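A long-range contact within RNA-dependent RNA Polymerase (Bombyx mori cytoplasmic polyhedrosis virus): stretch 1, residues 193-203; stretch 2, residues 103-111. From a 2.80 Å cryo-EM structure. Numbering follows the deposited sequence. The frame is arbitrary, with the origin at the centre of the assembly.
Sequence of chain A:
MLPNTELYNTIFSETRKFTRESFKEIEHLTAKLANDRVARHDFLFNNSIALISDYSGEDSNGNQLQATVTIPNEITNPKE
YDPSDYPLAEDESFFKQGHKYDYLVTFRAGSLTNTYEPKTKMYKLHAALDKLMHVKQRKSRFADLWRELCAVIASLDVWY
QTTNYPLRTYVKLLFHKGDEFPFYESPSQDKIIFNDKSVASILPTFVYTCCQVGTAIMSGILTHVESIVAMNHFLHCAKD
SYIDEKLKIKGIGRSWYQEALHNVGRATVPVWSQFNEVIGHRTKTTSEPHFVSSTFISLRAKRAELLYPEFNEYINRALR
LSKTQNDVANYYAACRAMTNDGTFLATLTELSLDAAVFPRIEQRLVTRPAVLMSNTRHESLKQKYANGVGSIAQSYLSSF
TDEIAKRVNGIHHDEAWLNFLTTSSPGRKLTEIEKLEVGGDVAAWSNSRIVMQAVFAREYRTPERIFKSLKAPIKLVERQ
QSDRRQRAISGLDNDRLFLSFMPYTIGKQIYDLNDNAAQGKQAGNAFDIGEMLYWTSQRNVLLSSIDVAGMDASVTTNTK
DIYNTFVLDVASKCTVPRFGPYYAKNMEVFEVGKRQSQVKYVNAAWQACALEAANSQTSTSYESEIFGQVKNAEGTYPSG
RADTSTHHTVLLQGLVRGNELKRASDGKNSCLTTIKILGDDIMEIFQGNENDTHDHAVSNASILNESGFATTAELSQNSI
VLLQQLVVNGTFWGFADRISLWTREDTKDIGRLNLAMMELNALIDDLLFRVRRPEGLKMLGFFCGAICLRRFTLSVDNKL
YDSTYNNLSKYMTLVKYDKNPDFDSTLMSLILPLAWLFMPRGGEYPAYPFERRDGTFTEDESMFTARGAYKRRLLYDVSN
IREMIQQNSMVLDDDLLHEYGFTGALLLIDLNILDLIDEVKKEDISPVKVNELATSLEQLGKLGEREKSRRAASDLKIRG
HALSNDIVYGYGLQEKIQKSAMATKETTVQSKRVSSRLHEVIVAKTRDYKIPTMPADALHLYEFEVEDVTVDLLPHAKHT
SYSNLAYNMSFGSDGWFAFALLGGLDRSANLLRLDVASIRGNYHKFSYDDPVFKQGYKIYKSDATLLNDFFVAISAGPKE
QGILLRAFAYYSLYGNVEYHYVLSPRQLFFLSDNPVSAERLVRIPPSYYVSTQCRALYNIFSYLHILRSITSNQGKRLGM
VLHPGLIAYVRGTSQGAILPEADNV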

ATOM      1  N   ILE A 193      11.802  21.427 -22.710  1.00 51.45           N
ATOM      2  CA  ILE A 193      12.752  22.434 -23.164  1.00 51.45           C
ATOM      3  C   ILE A 193      11.996  23.723 -23.454  1.00 51.45           C
ATOM      4  O   ILE A 193      11.019  23.725 -24.210  1.00 51.45           O
ATOM      5  CB  ILE A 193      13.524  21.948 -24.403  1.00 51.45           C
ATOM      6  CG1 ILE A 193      14.419  20.748 -24.075  1.00 51.45           C
ATOM      7  CG2 ILE A 193      14.359  23.067 -24.986  1.00 51.45           C
ATOM      8  CD1 ILE A 193      13.823  19.398 -24.411  1.00 51.45           C
ATOM      9  N   PHE A 194      12.433  24.817 -22.838  1.00 51.62           N
ATOM     10  CA  PHE A 194      11.860  26.134 -23.084  1.00 51.62           C
ATOM     11  C   PHE A 194      12.525  26.777 -24.294  1.00 51.62           C
ATOM     12  O   PHE A 194      13.750  26.729 -24.433  1.00 51.62           O
ATOM     13  CB  PHE A 194      12.034  27.032 -21.861  1.00 51.62           C
ATOM     14  CG  PHE A 194      11.187  26.635 -20.693  1.00 51.62           C
ATOM     15  CD1 PHE A 194       9.901  27.126 -20.550  1.00 51.62           C
ATOM     16  CD2 PHE A 194      11.670  25.749 -19.748  1.00 51.62           C
ATOM     17  CE1 PHE A 194       9.121  26.753 -19.471  1.00 51.62           C
ATOM     18  CE2 PHE A 194      10.898  25.368 -18.675  1.00 51.62           C
ATOM     19  CZ  PHE A 194       9.623  25.872 -18.536  1.00 51.62           C
ATOM     20  N   ASN A 195      11.715  27.373 -25.166  1.00 53.13           N
ATOM     21  CA  ASN A 195      12.244  28.206 -26.237  1.00 53.13           C
ATOM     22  C   ASN A 195      12.263  29.678 -25.853  1.00 53.13           C
ATOM     23  O   ASN A 195      13.255  30.370 -26.100  1.00 53.13           O
ATOM     24  CB  ASN A 195      11.431  28.022 -27.516  1.00 53.13           C
ATOM     25  CG  ASN A 195      11.688  26.697 -28.181  1.00 53.13           C
ATOM     26  OD1 ASN A 195      12.822  26.231 -28.243  1.00 53.13           O
ATOM     27  ND2 ASN A 195      10.632  26.081 -28.697  1.00 53.13           N
ATOM     28  N   ASP A 196      11.182  30.169 -25.256  1.00 54.46           N
ATOM     29  CA  ASP A 196      11.091  31.540 -24.769  1.00 54.46           C
ATOM     30  C   ASP A 196      11.415  31.541 -23.282  1.00 54.46           C
ATOM     31  O   ASP A 196      10.656  30.997 -22.478  1.00 54.46           O
ATOM     32  CB  ASP A 196       9.700  32.112 -25.021  1.00 54.46           C
ATOM     33  CG  ASP A 196       9.421  32.331 -26.489  1.00 54.46           C
ATOM     34  OD1 ASP A 196      10.357  32.690 -27.233  1.00 54.46           O
ATOM     35  OD2 ASP A 196       8.266  32.120 -26.909  1.00 54.46           O
ATOM     36  N   LYS A 197      12.539  32.154 -22.914  1.00 51.73           N
ATOM     37  CA  LYS A 197      12.923  32.221 -21.511  1.00 51.73           C
ATOM     38  C   LYS A 197      12.147  33.277 -20.740  1.00 51.73           C
ATOM     39  O   LYS A 197      12.226  33.307 -19.508  1.00 51.73           O
ATOM     40  CB  LYS A 197      14.418  32.506 -21.384  1.00 51.73           C
ATOM     41  CG  LYS A 197      15.318  31.483 -22.045  1.00 51.73           C
ATOM     42  CD  LYS A 197      15.226  30.138 -21.367  1.00 51.73           C
ATOM     43  CE  LYS A 197      16.294  29.193 -21.892  1.00 51.73           C
ATOM     44  NZ  LYS A 197      16.058  28.796 -23.305  1.00 51.73           N
ATOM     45  N   SER A 198      11.398  34.136 -21.429  1.00 47.96           N
ATOM     46  CA  SER A 198      10.689  35.213 -20.747  1.00 47.96           C
ATOM     47  C   SER A 198       9.350  34.744 -20.191  1.00 47.96           C
ATOM     48  O   SER A 198       8.652  35.509 -19.517  1.00 47.96           O
ATOM     49  CB  SER A 198      10.493  36.384 -21.705  1.00 47.96           C
ATOM     50  OG  SER A 198       9.684  35.999 -22.799  1.00 47.96           O
ATOM     51  N   VAL A 199       8.979  33.489 -20.451  1.00 47.95           N
ATOM     52  CA  VAL A 199       7.667  33.005 -20.054  1.00 47.95           C
ATOM     53  C   VAL A 199       7.728  32.516 -18.604  1.00 47.95           C
ATOM     54  O   VAL A 199       8.809  32.308 -18.041  1.00 47.95           O
ATOM     55  CB  VAL A 199       7.215  31.902 -21.030  1.00 47.95           C
ATOM     56  CG1 VAL A 199       7.851  30.558 -20.699  1.00 47.95           C
ATOM     57  CG2 VAL A 199       5.708  31.823 -21.138  1.00 47.95           C
ATOM     58  N   ALA A 200       6.558  32.362 -17.983  1.00 45.32           N
ATOM     59  CA  ALA A 200       6.481  31.988 -16.577  1.00 45.32           C
ATOM     60  C   ALA A 200       6.846  30.525 -16.361  1.00 45.32           C
ATOM     61  O   ALA A 200       6.908  29.728 -17.296  1.00 45.32           O
ATOM     62  CB  ALA A 200       5.080  32.244 -16.028  1.00 45.32           C
ATOM     63  N   SER A 201       7.078  30.179 -15.094  1.00 43.74           N
ATOM     64  CA  SER A 201       7.555  28.841 -14.762  1.00 43.74           C
ATOM     65  C   SER A 201       6.413  27.839 -14.676  1.00 43.74           C
ATOM     66  O   SER A 201       6.557  26.687 -15.097  1.00 43.74           O
ATOM     67  CB  SER A 201       8.323  28.887 -13.448  1.00 43.74           C
ATOM     68  OG  SER A 201       7.472  29.313 -12.403  1.00 43.74           O
ATOM     69  N   ILE A 202       5.264  28.260 -14.136  1.00 43.45           N
ATOM     70  CA  ILE A 202       4.104  27.378 -13.992  1.00 43.45           C
ATOM     71  C   ILE A 202       3.291  27.295 -15.273  1.00 43.45           C
ATOM     72  O   ILE A 202       2.293  26.566 -15.335  1.00 43.45           O
ATOM     73  CB  ILE A 202       3.309  27.897 -12.775  1.00 43.45           C
ATOM     74  CG1 ILE A 202       2.365  26.833 -12.202  1.00 43.45           C
ATOM     75  CG2 ILE A 202       2.541  29.147 -13.159  1.00 43.45           C
ATOM     76  CD1 ILE A 202       3.053  25.576 -11.740  1.00 43.45           C
ATOM     77  N   LEU A 203       3.723  27.989 -16.318  1.00 42.90           N
ATOM     78  CA  LEU A 203       2.955  28.075 -17.556  1.00 42.90           C
ATOM     79  C   LEU A 203       2.777  26.762 -18.333  1.00 42.90           C
ATOM     80  O   LEU A 203       1.738  26.633 -19.002  1.00 42.90           O
ATOM     81  CB  LEU A 203       3.593  29.179 -18.411  1.00 42.90           C
ATOM     82  CG  LEU A 203       2.902  29.887 -19.576  1.00 42.90           C
ATOM     83  CD1 LEU A 203       3.052  29.155 -20.874  1.00 42.90           C
ATOM     84  CD2 LEU A 203       1.436  30.108 -19.256  1.00 42.90           C
TER
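Stretch 2 103-111: YLVTFRAGS

Stretch 2 is extended as far as Arg108, then turns; it runs antiparallel to the loop that follows the strand at Phe194, without forming a regular strand itself. A single bridge pairs Arg108 with Ala200, their CA atoms 4.6 Å apart. Tyr103 stands clear of stretch 1. Contact opens at Leu104, whose CA-to-CB bond points toward stretch 1 and which packs its CD1 3.7 Å from CD1 of Ile202, an apolar pair.

CA-to-CB of Val105 points away, and the residue contributes its carbonyl: OG of Ser201 donates to O of Val105 at 2.9 Å. CA-to-CB of Thr106 points sideways, its OG1 3.3 Å from CG2 of Ile202 and its CG2 4.1 Å from CB of Ala200. At Phe107 the backbone is nearly fully extended, and both its polar atoms engage Ser201. N of Phe107 donates to OG of Ser201 at 3.0 Å, while N of Ser201 reaches O of Phe107 at 2.7 Å, a weak bond with an angle of only 115°. One buried serine hydroxyl thus gives one hydrogen bond and receives another. Although CA-to-CB of Phe107 points away, the p rotamer (chi1 55°) brings the ring back over Ser201, whose CB lies 4.0 Å from the ring centroid, almost on the normal.

CA-to-CB of Arg108 also points away, yet its CG passes 3.3 Å from O of Lys197. Here a type I turn begins, running to Ser111; stretch 1 has its own, Asp196 to Val199. Ala109 N donates to O of Val199 at 2.9 Å, and its CA-to-CB bond points toward stretch 1, CB sitting 4.2 Å from the centroid of the Phe194 ring, over its face. Gly110 N makes a weak bond to O of Lys197 at 3.1 Å. Glycine suits this close approach: an ideal CB would lie 3.0 Å from CB of Lys197, a clash.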

ATOM      1  N   TYR A 103       5.667  23.722  -3.340  1.00 43.16           N
ATOM      2  CA  TYR A 103       5.441  23.455  -4.747  1.00 43.16           C
ATOM      3  C   TYR A 103       6.113  24.548  -5.567  1.00 43.16           C
ATOM      4  O   TYR A 103       6.824  25.402  -5.033  1.00 43.16           O
ATOM      5  CB  TYR A 103       3.938  23.322  -5.027  1.00 43.16           C
ATOM      6  CG  TYR A 103       3.328  22.068  -4.427  1.00 43.16           C
ATOM      7  CD1 TYR A 103       3.337  20.870  -5.119  1.00 43.16           C
ATOM      8  CD2 TYR A 103       2.782  22.076  -3.153  1.00 43.16           C
ATOM      9  CE1 TYR A 103       2.804  19.727  -4.580  1.00 43.16           C
ATOM     10  CE2 TYR A 103       2.253  20.932  -2.595  1.00 43.16           C
ATOM     11  CZ  TYR A 103       2.268  19.760  -3.316  1.00 43.16           C
ATOM     12  OH  TYR A 103       1.739  18.613  -2.783  1.00 43.16           O
ATOM     13  N   LEU A 104       5.890  24.515  -6.877  1.00 43.27           N
ATOM     14  CA  LEU A 104       6.592  25.391  -7.809  1.00 43.27           C
ATOM     15  C   LEU A 104       6.024  26.802  -7.730  1.00 43.27           C
ATOM     16  O   LEU A 104       4.867  27.036  -8.093  1.00 43.27           O
ATOM     17  CB  LEU A 104       6.488  24.816  -9.222  1.00 43.27           C
ATOM     18  CG  LEU A 104       7.320  25.292 -10.417  1.00 43.27           C
ATOM     19  CD1 LEU A 104       6.633  26.391 -11.159  1.00 43.27           C
ATOM     20  CD2 LEU A 104       8.676  25.786  -9.957  1.00 43.27           C
ATOM     21  N   VAL A 105       6.836  27.734  -7.244  1.00 43.03           N
ATOM     22  CA  VAL A 105       6.489  29.151  -7.226  1.00 43.03           C
ATOM     23  C   VAL A 105       6.573  29.686  -8.652  1.00 43.03           C
ATOM     24  O   VAL A 105       7.334  29.175  -9.476  1.00 43.03           O
ATOM     25  CB  VAL A 105       7.437  29.892  -6.255  1.00 43.03           C
ATOM     26  CG1 VAL A 105       7.087  31.359  -6.079  1.00 43.03           C
ATOM     27  CG2 VAL A 105       7.426  29.215  -4.916  1.00 43.03           C
ATOM     28  N   THR A 106       5.750  30.681  -8.973  1.00 43.90           N
ATOM     29  CA  THR A 106       5.751  31.281 -10.302  1.00 43.90           C
ATOM     30  C   THR A 106       6.874  32.309 -10.416  1.00 43.90           C
ATOM     31  O   THR A 106       6.955  33.239  -9.608  1.00 43.90           O
ATOM     32  CB  THR A 106       4.398  31.924 -10.582  1.00 43.90           C
ATOM     33  OG1 THR A 106       3.374  30.934 -10.461  1.00 43.90           O
ATOM     34  CG2 THR A 106       4.359  32.488 -11.980  1.00 43.90           C
ATOM     35  N   PHE A 107       7.737  32.135 -11.416  1.00 44.34           N
ATOM     36  CA  PHE A 107       8.803  33.082 -11.722  1.00 44.34           C
ATOM     37  C   PHE A 107       9.140  32.965 -13.205  1.00 44.34           C
ATOM     38  O   PHE A 107       8.578  32.136 -13.922  1.00 44.34           O
ATOM     39  CB  PHE A 107      10.027  32.864 -10.817  1.00 44.34           C
ATOM     40  CG  PHE A 107      10.570  31.460 -10.836  1.00 44.34           C
ATOM     41  CD1 PHE A 107      11.535  31.080 -11.745  1.00 44.34           C
ATOM     42  CD2 PHE A 107      10.130  30.528  -9.919  1.00 44.34           C
ATOM     43  CE1 PHE A 107      12.028  29.797 -11.753  1.00 44.34           C
ATOM     44  CE2 PHE A 107      10.616  29.241  -9.927  1.00 44.34           C
ATOM     45  CZ  PHE A 107      11.566  28.878 -10.847  1.00 44.34           C
ATOM     46  N   ARG A 108      10.052  33.814 -13.666  1.00 45.67           N
ATOM     47  CA  ARG A 108      10.467  33.797 -15.063  1.00 45.67           C
ATOM     48  C   ARG A 108      11.416  32.632 -15.311  1.00 45.67           C
ATOM     49  O   ARG A 108      12.328  32.384 -14.523  1.00 45.67           O
ATOM     50  CB  ARG A 108      11.128  35.124 -15.434  1.00 45.67           C
ATOM     51  CG  ARG A 108      11.523  35.242 -16.895  1.00 45.67           C
ATOM     52  CD  ARG A 108      12.085  36.608 -17.217  1.00 45.67           C
ATOM     53  NE  ARG A 108      13.311  36.885 -16.480  1.00 45.67           N
ATOM     54  CZ  ARG A 108      14.526  36.530 -16.881  1.00 45.67           C
ATOM     55  NH1 ARG A 108      14.695  35.888 -18.025  1.00 45.67           N
ATOM     56  NH2 ARG A 108      15.575  36.827 -16.133  1.00 45.67           N
ATOM     57  N   ALA A 109      11.194  31.919 -16.419  1.00 46.33           N
ATOM     58  CA  ALA A 109      11.825  30.618 -16.634  1.00 46.33           C
ATOM     59  C   ALA A 109      13.332  30.716 -16.849  1.00 46.33           C
ATOM     60  O   ALA A 109      14.052  29.741 -16.607  1.00 46.33           O
ATOM     61  CB  ALA A 109      11.173  29.919 -17.824  1.00 46.33           C
ATOM     62  N   GLY A 110      13.828  31.860 -17.301  1.00 47.01           N
ATOM     63  CA  GLY A 110      15.253  32.055 -17.435  1.00 47.01           C
ATOM     64  C   GLY A 110      15.926  32.661 -16.229  1.00 47.01           C
ATOM     65  O   GLY A 110      17.142  32.856 -16.240  1.00 47.01           O
ATOM     66  N   SER A 111      15.169  32.961 -15.177  1.00 47.08           N
ATOM     67  CA  SER A 111      15.716  33.624 -14.004  1.00 47.08           C
ATOM     68  C   SER A 111      16.431  32.668 -13.064  1.00 47.08           C
ATOM     69  O   SER A 111      17.125  33.124 -12.150  1.00 47.08           O
ATOM     70  CB  SER A 111      14.601  34.332 -13.241  1.00 47.08           C
ATOM     71  OG  SER A 111      15.111  34.970 -12.090  1.00 47.08           O
TER